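PDB 4US5: luciferase-like monooxygenase from Streptomyces bottropensis, which probably acts as a monooxygenase of the bacterial luciferase family and is linked to epoxide formation in the biosynthesis of mensacarcin. Local coordinates for residues A35-E41 and E334-R338; A50-N54 and D254-L258; E60-A64 and V93-L97; L88-E92 and F156-P160; R238-H243 and M315-D321. One frame throughout, in Å; residues are numbered along the deposited sequence. Where two conformers were deposited one is given.

Contact 1. Residues A35-E41 and E334-R338; sequences ADRLGYE and ELTPR
A helix leaves carbonyl oxygens bare at its C-terminal end; here the chain's tail supplies donors. Helix 21-38 stops at Leu38; Gly39, at phi/psi 99/21, closes it in a Schellman motif, Tyr40 N bonding Ala35 O at 3.0 Å and Gly39 N weakly reaching Asp36 O at 3.4 Å. Beyond Glu334, residues 335-337 are extended and pass antiparallel to 37-38, with CA-CA distances of 4.3 Å (Leu38-Pro337) and 5.0 Å (Arg37-Arg338). In this TIM-barrel chain the contact joins the C-terminal end of the first helix to the tail following the last, 319-332. Arg338 N donates to Arg37 O (2.9 Å). Its side chain, m, t, t over chi1-chi3, sends NH1 to Asp36 O (2.8 Å) and both NH1 and NH2 to Tyr40 O (2.9 Å). A water donates to Leu38 O (2.7 Å) and Leu335 O (2.8 Å). Asp36 OD1 and Arg338 NH1 form only a long salt bridge (3.8 Å), no N-H pointing at the oxygen; amides of Ser71, Gly72 and Ile73 satisfy the carboxylate. A CB on Gly39 would strike Thr336 O, 3.4 Å from Gly39 CA. Leu335 CD2 sits over the Tyr40 ring, 4.1 Å from its centroid, while Tyr40 OH bonds Tyr326 O.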
# COMPACT_ATOMS: atom_id res chain seq x y z
N ALA B 35 1.32 19.81 -8.34
CA ALA B 35 1.39 19.26 -9.67
C ALA B 35 0.02 18.99 -10.25
O ALA B 35 -0.24 19.22 -11.45
CB ALA B 35 2.25 18.00 -9.66
N ASP B 36 -0.91 18.54 -9.41
CA ASP B 36 -2.28 18.34 -9.83
C ASP B 36 -2.88 19.68 -10.30
O ASP B 36 -3.41 19.77 -11.43
CB ASP B 36 -3.09 17.75 -8.66
CG ASP B 36 -4.50 17.32 -9.03
OD1 ASP B 36 -4.74 16.80 -10.11
OD2 ASP B 36 -5.37 17.43 -8.13
N ARG B 37 -2.78 20.69 -9.47
CA ARG B 37 -3.35 22.03 -9.78
C ARG B 37 -2.72 22.65 -11.02
O ARG B 37 -3.40 23.30 -11.79
CB ARG B 37 -3.15 22.97 -8.61
CG ARG B 37 -4.09 22.60 -7.46
CD ARG B 37 -4.13 23.62 -6.35
NE ARG B 37 -2.79 24.08 -5.95
CZ ARG B 37 -2.03 23.50 -5.00
NH1 ARG B 37 -2.47 22.44 -4.32
NH2 ARG B 37 -0.84 24.01 -4.69
N LEU B 38 -1.42 22.45 -11.20
CA LEU B 38 -0.69 23.10 -12.30
C LEU B 38 -0.85 22.44 -13.66
O LEU B 38 -0.49 23.04 -14.66
CB LEU B 38 0.79 23.20 -11.96
CG LEU B 38 1.16 24.18 -10.87
CD1 LEU B 38 2.65 24.07 -10.58
CD2 LEU B 38 0.79 25.61 -11.25
N GLY B 39 -1.34 21.22 -13.70
CA GLY B 39 -1.58 20.51 -14.95
C GLY B 39 -0.51 19.52 -15.36
O GLY B 39 -0.41 19.17 -16.52
N TYR B 40 0.30 19.05 -14.40
CA TYR B 40 1.17 17.91 -14.71
C TYR B 40 0.33 16.67 -15.05
O TYR B 40 -0.78 16.49 -14.53
CB TYR B 40 2.15 17.65 -13.53
CG TYR B 40 3.29 18.66 -13.42
CD1 TYR B 40 3.09 19.93 -12.95
CD2 TYR B 40 4.60 18.28 -13.72
CE1 TYR B 40 4.14 20.84 -12.84
CE2 TYR B 40 5.66 19.16 -13.62
CZ TYR B 40 5.44 20.43 -13.20
OH TYR B 40 6.46 21.32 -13.09
N GLU B 41 0.85 15.82 -15.91
CA GLU B 41 0.12 14.65 -16.41
C GLU B 41 0.01 13.51 -15.40
O GLU B 41 -1.07 12.94 -15.22
CB GLU B 41 0.75 14.07 -17.68
CG GLU B 41 0.87 15.03 -18.81
CD GLU B 41 -0.46 15.53 -19.32
OE1 GLU B 41 -1.45 14.73 -19.35
OE2 GLU B 41 -0.51 16.75 -19.62
N GLU B 334 3.92 26.11 -20.53
CA GLU B 334 2.56 26.57 -20.85
C GLU B 334 1.50 25.56 -20.42
O GLU B 334 0.54 25.29 -21.15
CB GLU B 334 2.45 26.92 -22.37
CG GLU B 334 3.31 28.13 -22.69
CD GLU B 334 3.40 28.48 -24.19
OE1 GLU B 334 2.68 27.90 -25.04
OE2 GLU B 334 4.22 29.31 -24.50
N LEU B 335 1.72 24.96 -19.26
CA LEU B 335 0.75 23.99 -18.76
C LEU B 335 -0.59 24.70 -18.49
O LEU B 335 -0.62 25.79 -17.92
CB LEU B 335 1.25 23.31 -17.49
CG LEU B 335 1.96 21.96 -17.67
CD1 LEU B 335 3.12 22.10 -18.64
CD2 LEU B 335 2.42 21.42 -16.34
N THR B 336 -1.67 24.03 -18.82
CA THR B 336 -3.01 24.48 -18.45
C THR B 336 -3.35 23.95 -17.03
O THR B 336 -3.40 22.74 -16.83
CB THR B 336 -4.04 23.94 -19.44
OG1 THR B 336 -3.77 24.46 -20.75
CG2 THR B 336 -5.46 24.35 -19.05
N PRO B 337 -3.59 24.86 -16.07
CA PRO B 337 -3.99 24.42 -14.73
C PRO B 337 -5.32 23.71 -14.70
O PRO B 337 -6.13 23.83 -15.64
CB PRO B 337 -4.04 25.72 -13.92
CG PRO B 337 -4.08 26.84 -14.90
CD PRO B 337 -3.61 26.33 -16.23
N ARG B 338 -5.54 22.92 -13.64
CA ARG B 338 -6.79 22.21 -13.43
C ARG B 338 -7.76 23.00 -12.58
O ARG B 338 -7.34 23.90 -11.86
CB ARG B 338 -6.51 20.84 -12.76
CG ARG B 338 -5.80 19.86 -13.69
CD ARG B 338 -5.86 18.43 -13.17
NE ARG B 338 -5.29 17.52 -14.13
CZ ARG B 338 -3.99 17.20 -14.21
NH1 ARG B 338 -3.08 17.77 -13.41
NH2 ARG B 338 -3.58 16.35 -15.13
O HOH W 1 -0.18 25.63 -15.18

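Contact 2. Residues A50-N54 and D254-L258; sequences AEIFN and DVRLL. With NA (sodium ion), chain Q.
Two excursions from a TIM barrel meet here at the surface: the loop that leaves the C-terminal end of strand 42-45, and the connection between helices 233-251 and 261-268. Residues 51-54 form a type I beta turn, its Asn54 N to Glu51 O bond weak at 3.3 Å, and the two central residues, Ile52 (-64/-21) and Phe53 (-98/3), both direct their CA-to-CB bonds toward the other segment. That segment is largely extended, and Phe53 and Leu257 approach to 5.0 Å between CA atoms. The two surfaces interlock through a few apolar side chains. Val255 CG1 enters the cleft between the two turn side chains, 3.9 Å from Phe53 CE2 at the ring edge and 4.4 Å from Ile52 CG1. Ile52, with chi1 p and chi2 t, lays CD1 along the backbone, 3.8 Å from Val255 O and 4.2 Å from Arg256 CA. Leu257 (chi1 m, chi2 t), from the same segment as Val255, places CD2 3.3 Å from Ile52 O, 4.2 Å from Ile52 CD1 and 4.2 Å from Phe53 CA. Phe53 also meets Phe246 of helix 233-251 edge-to-face. The Arg256 side chain starts away from the turn and pairs with Asp254, NH2 to OD2 being 2.9 Å. Behind the turn, His48 O and Ser159 OG of the second subunit share a sodium ion with Glu51 O at 3.0 Å and Asn54 O at 2.8 Å.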
# COMPACT_ATOMS: atom_id res chain seq x y z
N ALA B 50 16.55 0.82 2.01
CA ALA B 50 17.73 0.89 2.89
C ALA B 50 18.70 2.04 2.56
O ALA B 50 19.91 1.91 2.69
CB ALA B 50 18.44 -0.45 2.85
N GLU B 51 18.15 3.19 2.14
CA GLU B 51 18.92 4.39 1.87
C GLU B 51 18.41 5.47 2.82
O GLU B 51 17.21 5.78 2.82
CB GLU B 51 18.75 4.83 0.42
CG GLU B 51 19.47 3.92 -0.57
CD GLU B 51 19.22 4.26 -2.02
OE1 GLU B 51 18.27 5.03 -2.34
OE2 GLU B 51 19.93 3.66 -2.88
N ILE B 52 19.30 6.04 3.65
CA ILE B 52 18.86 7.07 4.58
C ILE B 52 18.38 8.29 3.82
O ILE B 52 17.64 9.11 4.37
CB ILE B 52 19.95 7.47 5.63
CG1 ILE B 52 21.25 7.97 4.98
CG2 ILE B 52 20.23 6.30 6.56
CD1 ILE B 52 22.17 8.69 5.96
N PHE B 53 18.80 8.44 2.57
CA PHE B 53 18.51 9.69 1.86
C PHE B 53 17.28 9.57 0.93
O PHE B 53 16.97 10.54 0.28
CB PHE B 53 19.71 10.16 1.03
CG PHE B 53 20.31 9.08 0.17
CD1 PHE B 53 19.82 8.84 -1.11
CD2 PHE B 53 21.36 8.30 0.64
CE1 PHE B 53 20.37 7.82 -1.91
CE2 PHE B 53 21.92 7.32 -0.15
CZ PHE B 53 21.41 7.06 -1.42
N ASN B 54 16.60 8.42 0.92
CA ASN B 54 15.32 8.29 0.20
C ASN B 54 14.30 7.65 1.13
O ASN B 54 14.57 6.60 1.73
CB ASN B 54 15.51 7.46 -1.05
CG ASN B 54 16.23 8.21 -2.16
OD1 ASN B 54 15.95 9.38 -2.44
ND2 ASN B 54 17.11 7.51 -2.86
N ASP B 254 30.95 9.10 1.49
CA ASP B 254 30.36 9.92 2.52
C ASP B 254 28.86 9.96 2.22
O ASP B 254 28.40 10.73 1.37
CB ASP B 254 30.99 11.29 2.47
CG ASP B 254 30.42 12.27 3.46
OD1 ASP B 254 29.58 11.90 4.29
OD2 ASP B 254 30.82 13.45 3.38
N VAL B 255 28.11 9.13 2.95
CA VAL B 255 26.66 8.95 2.73
C VAL B 255 25.87 9.72 3.75
O VAL B 255 25.76 9.32 4.91
CB VAL B 255 26.29 7.45 2.79
CG1 VAL B 255 24.79 7.24 2.50
CG2 VAL B 255 27.12 6.66 1.78
N ARG B 256 25.29 10.84 3.33
CA ARG B 256 24.50 11.68 4.21
C ARG B 256 23.27 12.20 3.50
O ARG B 256 23.09 12.00 2.30
CB ARG B 256 25.35 12.84 4.74
CG ARG B 256 26.38 12.37 5.77
CD ARG B 256 27.06 13.58 6.41
NE ARG B 256 28.23 14.07 5.70
CZ ARG B 256 28.80 15.26 5.87
NH1 ARG B 256 28.33 16.18 6.72
NH2 ARG B 256 29.86 15.55 5.16
N LEU B 257 22.41 12.86 4.25
CA LEU B 257 21.23 13.47 3.73
C LEU B 257 21.61 14.59 2.75
O LEU B 257 22.74 15.10 2.78
CB LEU B 257 20.37 14.02 4.87
CG LEU B 257 19.99 13.04 5.99
CD1 LEU B 257 19.06 13.74 6.97
CD2 LEU B 257 19.35 11.76 5.46
N LEU B 258 20.66 14.99 1.87
CA LEU B 258 20.93 16.07 0.95
C LEU B 258 21.36 17.34 1.71
O LEU B 258 20.66 17.79 2.61
CB LEU B 258 19.72 16.39 0.07
CG LEU B 258 19.33 15.46 -1.07
CD1 LEU B 258 18.30 16.17 -1.98
CD2 LEU B 258 20.50 15.02 -1.89
NA NA Q . 15.27 3.94 1.49

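Contact 3. Residues E60-A64 and V93-L97; sequences EILIA and VFRTL. With NA (sodium ion), chain O.
This is a buried, apolar packing of two consecutive barrel helices, 59-68 and 87-100, of the kind that successive beta-alpha units produce when their strands are adjacent. The segments are nearly parallel (6° between directions), and their axes stay 10.9 Å apart, so side chains reach across the gap, in places against the opposite backbone. CA atoms match as Glu60 with Val93 (7.5 Å) and Ala64 with Leu97 (6.5 Å). Leu97 (chi1 m, chi2 t) is the main filler: CD2 lies 3.6 Å from Ala64 CA, and CD1 3.9 Å from Ile63 CG2. One turn earlier, Glu60 CB rests 3.7 Å from Val93 CG1, and Ile63 CD1 is 4.2 Å from Phe94 CE2. The Glu60 carboxylate turns aside: OE1 binds a sodium ion at 2.9 Å, shared with Glu47, and OE2 forms a salt bridge with Lys89 of the second subunit. Ile63 and Phe94 both touch strand 74-81, which links the two helices; Phe94 and Leu97 continue onto strand 105-110, while Ile61 of the second subunit packs against Leu97.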
# COMPACT_ATOMS: atom_id res chain seq x y z
N GLU B 60 3.57 2.00 -3.25
CA GLU B 60 2.13 1.71 -3.25
C GLU B 60 1.39 2.38 -2.09
O GLU B 60 0.22 2.79 -2.21
CB GLU B 60 1.88 0.21 -3.27
CG GLU B 60 2.34 -0.57 -2.03
CD GLU B 60 3.79 -1.02 -2.04
OE1 GLU B 60 4.63 -0.46 -2.80
OE2 GLU B 60 4.11 -1.97 -1.28
N ILE B 61 2.09 2.56 -0.97
CA ILE B 61 1.48 3.22 0.21
C ILE B 61 1.33 4.72 -0.03
O ILE B 61 0.25 5.30 0.21
CB ILE B 61 2.33 2.99 1.49
CG1 ILE B 61 2.40 1.48 1.81
CG2 ILE B 61 1.76 3.80 2.64
CD1 ILE B 61 1.04 0.82 2.03
N LEU B 62 2.36 5.35 -0.58
CA LEU B 62 2.27 6.76 -0.90
C LEU B 62 1.29 7.03 -2.08
O LEU B 62 0.60 8.02 -2.07
CB LEU B 62 3.67 7.33 -1.19
CG LEU B 62 3.82 8.84 -1.11
CD1 LEU B 62 3.42 9.41 0.23
CD2 LEU B 62 5.23 9.32 -1.46
N ILE B 63 1.23 6.12 -3.05
CA ILE B 63 0.26 6.20 -4.12
C ILE B 63 -1.16 6.20 -3.57
O ILE B 63 -2.01 7.03 -3.96
CB ILE B 63 0.46 5.08 -5.16
CG1 ILE B 63 1.82 5.26 -5.85
CG2 ILE B 63 -0.67 5.07 -6.16
CD1 ILE B 63 2.33 4.00 -6.45
N ALA B 64 -1.44 5.30 -2.66
CA ALA B 64 -2.77 5.19 -2.08
C ALA B 64 -3.19 6.51 -1.42
O ALA B 64 -4.36 6.92 -1.49
CB ALA B 64 -2.77 4.06 -1.06
N VAL B 93 -2.31 -5.57 -5.54
CA VAL B 93 -2.09 -4.23 -4.96
C VAL B 93 -2.61 -3.15 -5.92
O VAL B 93 -3.33 -2.24 -5.52
CB VAL B 93 -0.59 -4.04 -4.64
CG1 VAL B 93 -0.23 -2.58 -4.37
CG2 VAL B 93 -0.19 -4.91 -3.43
N PHE B 94 -2.24 -3.26 -7.19
CA PHE B 94 -2.58 -2.22 -8.12
C PHE B 94 -4.01 -2.31 -8.60
O PHE B 94 -4.59 -1.30 -8.94
CB PHE B 94 -1.53 -2.10 -9.22
CG PHE B 94 -0.28 -1.36 -8.76
CD1 PHE B 94 0.61 -1.98 -7.90
CD2 PHE B 94 -0.11 -0.04 -9.03
CE1 PHE B 94 1.71 -1.29 -7.42
CE2 PHE B 94 0.97 0.67 -8.54
CZ PHE B 94 1.88 0.06 -7.72
N ARG B 95 -4.60 -3.52 -8.58
CA ARG B 95 -6.04 -3.63 -8.77
C ARG B 95 -6.82 -2.96 -7.63
O ARG B 95 -7.89 -2.40 -7.87
CB ARG B 95 -6.47 -5.11 -8.92
CG ARG B 95 -6.07 -5.76 -10.26
CD ARG B 95 -7.13 -6.71 -10.77
NE ARG B 95 -8.19 -5.85 -11.20
CZ ARG B 95 -8.29 -5.32 -12.41
NH1 ARG B 95 -7.46 -5.66 -13.40
NH2 ARG B 95 -9.24 -4.45 -12.64
N THR B 96 -6.32 -3.08 -6.41
CA THR B 96 -6.96 -2.43 -5.26
C THR B 96 -6.89 -0.90 -5.44
O THR B 96 -7.89 -0.19 -5.31
CB THR B 96 -6.29 -2.88 -3.92
OG1 THR B 96 -6.31 -4.33 -3.83
CG2 THR B 96 -7.02 -2.28 -2.74
N LEU B 97 -5.74 -0.39 -5.88
CA LEU B 97 -5.61 1.03 -6.17
C LEU B 97 -6.58 1.45 -7.25
O LEU B 97 -7.24 2.48 -7.13
CB LEU B 97 -4.16 1.38 -6.55
CG LEU B 97 -3.14 1.37 -5.38
CD1 LEU B 97 -1.72 1.37 -5.89
CD2 LEU B 97 -3.34 2.54 -4.46
NA NA O . 6.74 -2.10 -3.84
O HOH W 2 5.25 -4.39 -4.42

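Contact 4. Residues L88-E92 and F156-P160; sequences LKVAE and FTVSP. With NA (sodium ion), chain I.
One regular helical turn, residues 88-92, is flanked by an irregular extended segment, 156-160, whose psi values lie between about 100° and 170° and which ends in a cis peptide bond before Pro160. The closest CA atoms are those of Glu92 and Ser159, 6.0 Å apart. Moving along the extended piece, successive contacts step along the helix. Phe156 CE1 meets Leu88 CD2 at 3.9 Å. Val158, chi1 t, spreads its two methyls, CG2 being 3.9 Å from Leu88 CD1 and CG1 4.3 Å from Ala91 CB. Ser159 O then lies 3.8 Å from Glu92 CA, buried and without a polar partner in the model, and Pro160 CD comes to 4.2 Å from Glu92 O. The polar link between the segments is a water: it donates to Glu92 OE2 (2.6 Å), accepts from Ser159 N (2.8 Å) and donates weakly to Thr157 O (3.5 Å). Glu92 OE2 is also hydrogen-bonded to His49 of the second subunit. Ser159 OG binds a sodium ion at 2.7 Å, and the main-chain oxygens of His48, Glu51 and Asn54 of the second subunit bind the same ion, making this an intersubunit metal site. Within the chain, Tyr147 of helix 134-147 touches Leu88, Ala91 and Phe156, while Pro160 packs onward along helix 87-100, and the extended segment leads toward barrel strand 167-172.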
# COMPACT_ATOMS: atom_id res chain seq x y z
N LEU B 88 1.58 -11.75 -8.88
CA LEU B 88 0.20 -11.75 -8.46
C LEU B 88 -0.04 -10.73 -7.35
O LEU B 88 -1.03 -10.02 -7.35
CB LEU B 88 -0.22 -13.12 -7.97
CG LEU B 88 -1.62 -13.21 -7.37
CD1 LEU B 88 -2.69 -12.73 -8.34
CD2 LEU B 88 -1.88 -14.62 -6.91
N LYS B 89 0.86 -10.70 -6.39
CA LYS B 89 0.78 -9.70 -5.32
C LYS B 89 0.77 -8.30 -5.89
O LYS B 89 -0.06 -7.48 -5.51
CB LYS B 89 1.93 -9.87 -4.35
CG LYS B 89 2.03 -8.78 -3.27
CD LYS B 89 0.75 -8.60 -2.49
CE LYS B 89 0.96 -7.60 -1.35
NZ LYS B 89 -0.27 -7.42 -0.52
N VAL B 90 1.70 -8.00 -6.77
CA VAL B 90 1.71 -6.68 -7.39
C VAL B 90 0.39 -6.37 -8.12
O VAL B 90 -0.14 -5.25 -8.02
CB VAL B 90 2.92 -6.52 -8.32
CG1 VAL B 90 2.90 -5.19 -9.07
CG2 VAL B 90 4.21 -6.63 -7.52
N ALA B 91 -0.11 -7.33 -8.88
CA ALA B 91 -1.38 -7.18 -9.57
C ALA B 91 -2.52 -6.87 -8.61
O ALA B 91 -3.31 -5.98 -8.86
CB ALA B 91 -1.68 -8.44 -10.39
N GLU B 92 -2.58 -7.60 -7.52
CA GLU B 92 -3.61 -7.38 -6.50
C GLU B 92 -3.52 -5.97 -5.89
O GLU B 92 -4.52 -5.28 -5.73
CB GLU B 92 -3.49 -8.37 -5.37
CG GLU B 92 -3.90 -9.77 -5.70
CD GLU B 92 -3.72 -10.71 -4.54
OE1 GLU B 92 -2.81 -10.46 -3.69
OE2 GLU B 92 -4.44 -11.77 -4.53
N PHE B 156 -8.06 -19.12 -10.88
CA PHE B 156 -8.61 -18.30 -9.80
C PHE B 156 -8.74 -16.86 -10.26
O PHE B 156 -8.16 -16.48 -11.28
CB PHE B 156 -7.73 -18.41 -8.54
CG PHE B 156 -6.27 -18.09 -8.78
CD1 PHE B 156 -5.85 -16.79 -8.93
CD2 PHE B 156 -5.32 -19.11 -8.87
CE1 PHE B 156 -4.52 -16.49 -9.16
CE2 PHE B 156 -3.98 -18.82 -9.10
CZ PHE B 156 -3.58 -17.50 -9.24
N THR B 157 -9.49 -16.06 -9.51
CA THR B 157 -9.66 -14.63 -9.83
C THR B 157 -8.63 -13.75 -9.12
O THR B 157 -8.14 -14.07 -8.04
CB THR B 157 -11.07 -14.15 -9.45
OG1 THR B 157 -11.29 -14.29 -8.03
CG2 THR B 157 -12.12 -14.96 -10.23
N VAL B 158 -8.33 -12.62 -9.74
CA VAL B 158 -7.44 -11.65 -9.17
C VAL B 158 -8.29 -10.52 -8.58
O VAL B 158 -8.82 -9.67 -9.32
CB VAL B 158 -6.45 -11.13 -10.23
CG1 VAL B 158 -5.53 -10.09 -9.63
CG2 VAL B 158 -5.64 -12.30 -10.79
N SER B 159 -8.44 -10.54 -7.27
CA SER B 159 -9.24 -9.55 -6.59
C SER B 159 -8.53 -8.23 -6.45
O SER B 159 -7.30 -8.18 -6.38
CB SER B 159 -9.56 -10.00 -5.17
OG SER B 159 -10.12 -11.26 -5.13
N PRO B 160 -9.27 -7.14 -6.38
CA PRO B 160 -10.68 -6.99 -6.68
C PRO B 160 -10.87 -6.80 -8.17
O PRO B 160 -10.15 -5.99 -8.78
CB PRO B 160 -11.07 -5.73 -5.93
CG PRO B 160 -9.80 -4.95 -5.76
CD PRO B 160 -8.67 -5.89 -5.86
NA NA I . -10.70 -11.51 -2.50
O HOH W 3 -6.84 -12.03 -5.51

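Contact 5. Residues R238-H243 and M315-D321; sequences RVYATH and MIHDQRD. With NA (sodium ion), chain M.
Two waters supply the firmest polar links. One donates to Val239 O (2.8 Å) and Thr242 OG1 (2.7 Å) and accepts from His317 N (3.1 Å); the other donates to Val239 O and Met315 O (both 2.8 Å). Thr242 OG1 also bonds Pro259 O. Arg238 NH1 makes a weak hydrogen bond within a salt bridge to Asp321 OD2 (3.5 Å); Arg238 also pairs with Asp262 and Glu235, and Asp321 with Arg324. Asp318 OD1 N-caps helix 319-332, accepting from Arg320 N at 2.9 Å. Ile316 N lies 2.9 Å from a sodium ion shared with Ser314 O. CA atoms of Val239-Ile316 and Thr242-His317 are each 6.6 Å apart, and His243-Met315 6.1 Å. Val239 CG1 meets Ile316 CG2 at 3.7 Å, and CB of selenomethionine Met315 stands over the His243 ring, 3.6 Å from its centroid, SE lying oblique at 4.3 Å. This joins the loop beyond strand 309-313 and the start of helix 319-332 to helix 233-251, whose strand, 221-229, neighbours 309-313 in the TIM barrel though not in sequence.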
# COMPACT_ATOMS: atom_id res chain seq x y z
N ARG B 238 22.84 28.01 -7.45
CA ARG B 238 22.86 27.91 -6.00
C ARG B 238 22.04 26.67 -5.54
O ARG B 238 22.53 25.85 -4.75
CB ARG B 238 22.29 29.16 -5.35
CG ARG B 238 22.11 29.07 -3.84
CD ARG B 238 21.37 30.28 -3.26
NE ARG B 238 20.92 29.96 -1.90
CZ ARG B 238 19.77 29.36 -1.58
NH1 ARG B 238 18.84 29.11 -2.48
NH2 ARG B 238 19.53 29.09 -0.30
N VAL B 239 20.82 26.55 -6.03
CA VAL B 239 19.94 25.40 -5.66
C VAL B 239 20.60 24.05 -6.11
O VAL B 239 20.55 23.04 -5.38
CB VAL B 239 18.51 25.57 -6.25
CG1 VAL B 239 17.63 24.37 -5.90
CG2 VAL B 239 17.88 26.85 -5.73
N TYR B 240 21.28 24.06 -7.25
CA TYR B 240 21.95 22.88 -7.81
C TYR B 240 23.18 22.43 -7.01
O TYR B 240 23.57 21.28 -7.09
CB TYR B 240 22.40 23.22 -9.25
CG TYR B 240 23.09 22.13 -10.00
CD1 TYR B 240 22.56 20.84 -10.08
CD2 TYR B 240 24.26 22.41 -10.73
CE1 TYR B 240 23.19 19.85 -10.81
CE2 TYR B 240 24.88 21.42 -11.50
CZ TYR B 240 24.34 20.16 -11.53
OH TYR B 240 24.98 19.19 -12.26
N ALA B 241 23.75 23.32 -6.22
CA ALA B 241 24.95 23.01 -5.46
C ALA B 241 24.75 21.82 -4.50
O ALA B 241 25.66 21.02 -4.29
CB ALA B 241 25.41 24.24 -4.70
N THR B 242 23.56 21.72 -3.92
CA THR B 242 23.17 20.55 -3.14
C THR B 242 23.47 19.25 -3.85
O THR B 242 24.09 18.33 -3.30
CB THR B 242 21.65 20.63 -2.83
OG1 THR B 242 21.43 21.69 -1.91
CG2 THR B 242 21.09 19.32 -2.28
N HIS B 243 23.05 19.17 -5.11
CA HIS B 243 23.23 17.96 -5.86
C HIS B 243 24.71 17.70 -6.18
O HIS B 243 25.17 16.57 -6.17
CB HIS B 243 22.43 18.05 -7.14
CG HIS B 243 21.98 16.73 -7.65
ND1 HIS B 243 21.06 16.60 -8.65
CD2 HIS B 243 22.29 15.47 -7.26
CE1 HIS B 243 20.84 15.32 -8.88
NE2 HIS B 243 21.54 14.61 -8.01
N MSE B 315 16.43 16.91 -6.88
CA MSE B 315 17.25 16.62 -5.71
C MSE B 315 17.55 17.96 -5.08
O MSE B 315 18.67 18.44 -5.12
CB MSE B 315 18.52 15.92 -6.13
CG MSE B 315 18.33 14.42 -6.32
SE MSE B 315 17.60 14.04 -8.09
CE MSE B 315 17.94 12.11 -8.19
N ILE B 316 16.52 18.58 -4.49
CA ILE B 316 16.57 19.94 -3.99
C ILE B 316 16.37 19.90 -2.48
O ILE B 316 15.46 19.22 -1.97
CB ILE B 316 15.50 20.81 -4.69
CG1 ILE B 316 15.88 21.01 -6.17
CG2 ILE B 316 15.36 22.14 -4.00
CD1 ILE B 316 14.82 21.71 -7.02
N HIS B 317 17.22 20.61 -1.75
CA HIS B 317 17.23 20.53 -0.29
C HIS B 317 15.96 21.14 0.31
O HIS B 317 15.35 20.57 1.22
CB HIS B 317 18.45 21.23 0.28
CG HIS B 317 18.45 21.31 1.77
ND1 HIS B 317 17.98 22.41 2.45
CD2 HIS B 317 18.82 20.41 2.71
CE1 HIS B 317 18.05 22.19 3.75
NE2 HIS B 317 18.57 20.98 3.94
N ASP B 318 15.59 22.33 -0.16
CA ASP B 318 14.55 23.13 0.47
C ASP B 318 13.27 23.06 -0.29
O ASP B 318 13.21 23.42 -1.43
CB ASP B 318 15.05 24.60 0.58
CG ASP B 318 14.19 25.47 1.52
OD1 ASP B 318 12.94 25.45 1.50
OD2 ASP B 318 14.82 26.16 2.35
N GLN B 319 12.21 22.61 0.39
CA GLN B 319 10.90 22.51 -0.21
C GLN B 319 10.44 23.78 -0.92
O GLN B 319 9.77 23.70 -1.94
CB GLN B 319 9.88 22.07 0.85
CG GLN B 319 8.45 21.95 0.38
CD GLN B 319 8.16 20.72 -0.46
OE1 GLN B 319 9.04 20.13 -1.06
NE2 GLN B 319 6.88 20.39 -0.57
N ARG B 320 10.78 24.95 -0.38
CA ARG B 320 10.34 26.20 -1.01
C ARG B 320 11.03 26.39 -2.37
O ARG B 320 10.42 26.85 -3.34
CB ARG B 320 10.64 27.42 -0.11
CG ARG B 320 9.93 27.40 1.25
CD ARG B 320 10.57 28.30 2.30
NE ARG B 320 11.81 27.74 2.83
CZ ARG B 320 12.53 28.27 3.83
NH1 ARG B 320 12.13 29.38 4.44
NH2 ARG B 320 13.65 27.69 4.21
N ASP B 321 12.31 26.05 -2.43
CA ASP B 321 13.04 26.07 -3.69
C ASP B 321 12.47 25.01 -4.66
O ASP B 321 12.41 25.22 -5.88
CB ASP B 321 14.53 25.79 -3.45
CG ASP B 321 15.25 26.94 -2.76
OD1 ASP B 321 14.69 28.08 -2.78
OD2 ASP B 321 16.34 26.70 -2.23
NA NA M . 13.98 17.24 -4.45
O HOH W 4 20.11 20.49 -6.35
O HOH W 5 19.12 22.64 -3.05
O HOH W 6 13.28 17.49 -1.89

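Contact 1 joins the first helix to the C-terminal tail and encloses the other four. Contacts 3 and 4 share helix 87-100, alternate their segments, lie about 12 Å apart between centres and touch through Arg95 and Pro160; both close before contact 5 opens. Contacts 2 and 5 also cross and touch, about 15 Å between centres, where Leu258 packs against Met315, Ile316 and Thr242. Contacts 4 and 5 lie on opposite sides of the chain's centre, about 40 Å between centres. Contacts 2 and 4, about 34 Å between centres within one chain, meet across the dimer, where residues 50-54 and Ser159 share a sodium ion. Helices and loops around the barrel sheet supply both chain closure and subunit contacts.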